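Side-chain contact in 1-deoxy-D-xylulose 5-phosphate reductoisomerase (Zymomonas mobilis, PDB 1R0K), which catalyses the NADPH-dependent rearrangement and reduction of 1-deoxy-D-xylulose 5-phosphate to 2-C-methyl-D-erythritol 4-phosphate: residues Ala112-Gly117 with Ile136-Glu141. Sequence-based numbering, arbitrary orientation.
Sequences AAIRKG and IDAVRE
No flat group takes part where Ile114 meets Ala138 and Val139; the meeting is aliphatic. The guanidinium of Arg140 has a partner within its own helix: Asp137 OD1 lies at its edge and in its plane. That salt bridge is long, with Arg140 NH2 3.8 Å from Asp137 OD1. The contact lies in the Rossmann-type NADPH-binding domain. Helices 107-115 and 132-142 each lead into a strand of its parallel sheet, and those two strands, 119-122 and 145-148, are neighbours. Helix 132-142 belongs to the crossover that joins them. Between 112-117 and 136-141 the nearest CA atoms are Ile114 CA and Val139 CA, 6.2 Å apart. Ile114 is buried, and its CB points toward helix 132-142. Chi1 of -73° sets CG1 beside the backbone N and so puts CG2 anti to it, where CG2 reaches helix 132-142. Val139 turns CG1 anti to its own N (chi1 166°), and its other methyl, CG2, meets the isoleucine. These two side chains cross at a slant. Met135 of helix 132-142, a turn before Val139, also touches Ile114. Beyond the apolar patch, Arg115 NE and Glu141 OE2 are opposite charges 6.3 Å apart, not in contact. Past the end of helix 107-115, Gly117 has positive phi, and Gly117 N hydrogen-bonds to Ile114 O at 2.9 Å. Thr144 OG1 makes a hydrogen bond to Ile114 O, and Thr144 touches the side chain of Val139, so the segment after helix 132-142 is tied to the end of its neighbour. The side-chain contact rests on a single methyl: Ile114 CG2 is 3.8 Å from Ala138 CB and 3.7 Å from Val139 CG2, and the two directions are about 90° apart.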
loop_
_atom_site.group_PDB
_atom_site.type_symbol
_atom_site.label_atom_id
_atom_site.label_comp_id
_atom_site.label_asym_id
_atom_site.label_seq_id
_atom_site.Cartn_x
_atom_site.Cartn_y
_atom_site.Cartn_z
ATOM N N ALA B 112 11.506 -20.078 22.214
ATOM C CA ALA B 112 12.861 -20.585 22.033
ATOM C C ALA B 112 13.451 -20.079 20.717
ATOM O O ALA B 112 14.584 -19.598 20.683
ATOM C CB ALA B 112 12.867 -22.113 22.059
ATOM N N ALA B 113 12.683 -20.191 19.635
ATOM C CA ALA B 113 13.128 -19.728 18.322
ATOM C C ALA B 113 13.409 -18.221 18.356
ATOM O O ALA B 113 14.423 -17.750 17.837
ATOM C CB ALA B 113 12.062 -20.032 17.274
ATOM N N ILE B 114 12.501 -17.462 18.961
ATOM C CA ILE B 114 12.687 -16.022 19.055
ATOM C C ILE B 114 13.984 -15.685 19.793
ATOM O O ILE B 114 14.730 -14.805 19.374
ATOM C CB ILE B 114 11.499 -15.354 19.775
ATOM C CG1 ILE B 114 10.279 -15.356 18.852
ATOM C CG2 ILE B 114 11.866 -13.935 20.189
ATOM C CD1 ILE B 114 9.015 -14.828 19.493
ATOM N N ARG B 115 14.257 -16.402 20.880
ATOM C CA ARG B 115 15.462 -16.162 21.668
ATOM C C ARG B 115 16.767 -16.417 20.911
ATOM O O ARG B 115 17.821 -15.915 21.308
ATOM C CB ARG B 115 15.412 -16.986 22.959
ATOM C CG ARG B 115 14.472 -16.389 24.011
ATOM C CD ARG B 115 14.288 -17.298 25.214
ATOM N NE ARG B 115 13.638 -16.600 26.321
ATOM C CZ ARG B 115 13.203 -17.190 27.432
ATOM N NH1 ARG B 115 13.345 -18.500 27.594
ATOM N NH2 ARG B 115 12.630 -16.469 28.388
ATOM N N LYS B 116 16.699 -17.175 19.817
ATOM C CA LYS B 116 17.892 -17.452 19.015
ATOM C C LYS B 116 18.286 -16.215 18.227
ATOM O O LYS B 116 19.341 -16.173 17.599
ATOM C CB LYS B 116 17.656 -18.624 18.061
ATOM C CG LYS B 116 17.684 -19.973 18.741
ATOM C CD LYS B 116 19.035 -20.219 19.381
ATOM C CE LYS B 116 19.029 -21.484 20.209
ATOM N NZ LYS B 116 20.355 -21.726 20.839
ATOM N N GLY B 117 17.410 -15.217 18.245
ATOM C CA GLY B 117 17.697 -13.959 17.580
ATOM C C GLY B 117 17.748 -13.849 16.070
ATOM O O GLY B 117 18.172 -12.815 15.561
ATOM N N ILE B 136 7.378 -9.930 22.825
ATOM C CA ILE B 136 7.970 -8.714 22.286
ATOM C C ILE B 136 9.226 -8.356 23.080
ATOM O O ILE B 136 10.187 -7.829 22.524
ATOM C CB ILE B 136 6.970 -7.539 22.318
ATOM C CG1 ILE B 136 5.756 -7.870 21.446
ATOM C CG2 ILE B 136 7.645 -6.262 21.818
ATOM C CD1 ILE B 136 6.105 -8.247 20.013
ATOM N N ASP B 137 9.222 -8.643 24.379
ATOM C CA ASP B 137 10.397 -8.367 25.201
ATOM C C ASP B 137 11.553 -9.261 24.739
ATOM O O ASP B 137 12.703 -8.823 24.669
ATOM C CB ASP B 137 10.111 -8.638 26.681
ATOM C CG ASP B 137 9.331 -7.522 27.343
ATOM O OD1 ASP B 137 9.304 -6.403 26.797
ATOM O OD2 ASP B 137 8.757 -7.761 28.425
ATOM N N ALA B 138 11.245 -10.518 24.434
ATOM C CA ALA B 138 12.267 -11.455 23.974
ATOM C C ALA B 138 12.857 -10.969 22.654
ATOM O O ALA B 138 14.063 -11.044 22.439
ATOM C CB ALA B 138 11.668 -12.850 23.804
ATOM N N VAL B 139 11.997 -10.467 21.776
ATOM C CA VAL B 139 12.428 -9.961 20.477
ATOM C C VAL B 139 13.414 -8.807 20.656
ATOM O O VAL B 139 14.477 -8.780 20.034
ATOM C CB VAL B 139 11.201 -9.495 19.639
ATOM C CG1 VAL B 139 11.645 -8.673 18.444
ATOM C CG2 VAL B 139 10.412 -10.713 19.165
ATOM N N ARG B 140 13.059 -7.856 21.514
ATOM C CA ARG B 140 13.915 -6.703 21.775
ATOM C C ARG B 140 15.243 -7.138 22.383
ATOM O O ARG B 140 16.292 -6.601 22.042
ATOM C CB ARG B 140 13.199 -5.722 22.712
ATOM C CG ARG B 140 14.056 -4.565 23.232
ATOM C CD ARG B 140 13.193 -3.343 23.532
ATOM N NE ARG B 140 11.910 -3.697 24.139
ATOM C CZ ARG B 140 10.742 -3.170 23.777
ATOM N NH1 ARG B 140 10.692 -2.260 22.812
ATOM N NH2 ARG B 140 9.619 -3.559 24.371
ATOM N N GLU B 141 15.200 -8.127 23.268
ATOM C CA GLU B 141 16.421 -8.595 23.904
ATOM C C GLU B 141 17.376 -9.318 22.964
ATOM O O GLU B 141 18.593 -9.156 23.068
ATOM C CB GLU B 141 16.107 -9.520 25.082
ATOM C CG GLU B 141 17.381 -10.041 25.739
ATOM C CD GLU B 141 17.130 -10.887 26.966
ATOM O OE1 GLU B 141 16.264 -10.506 27.776
ATOM O OE2 GLU B 141 17.811 -11.921 27.127
#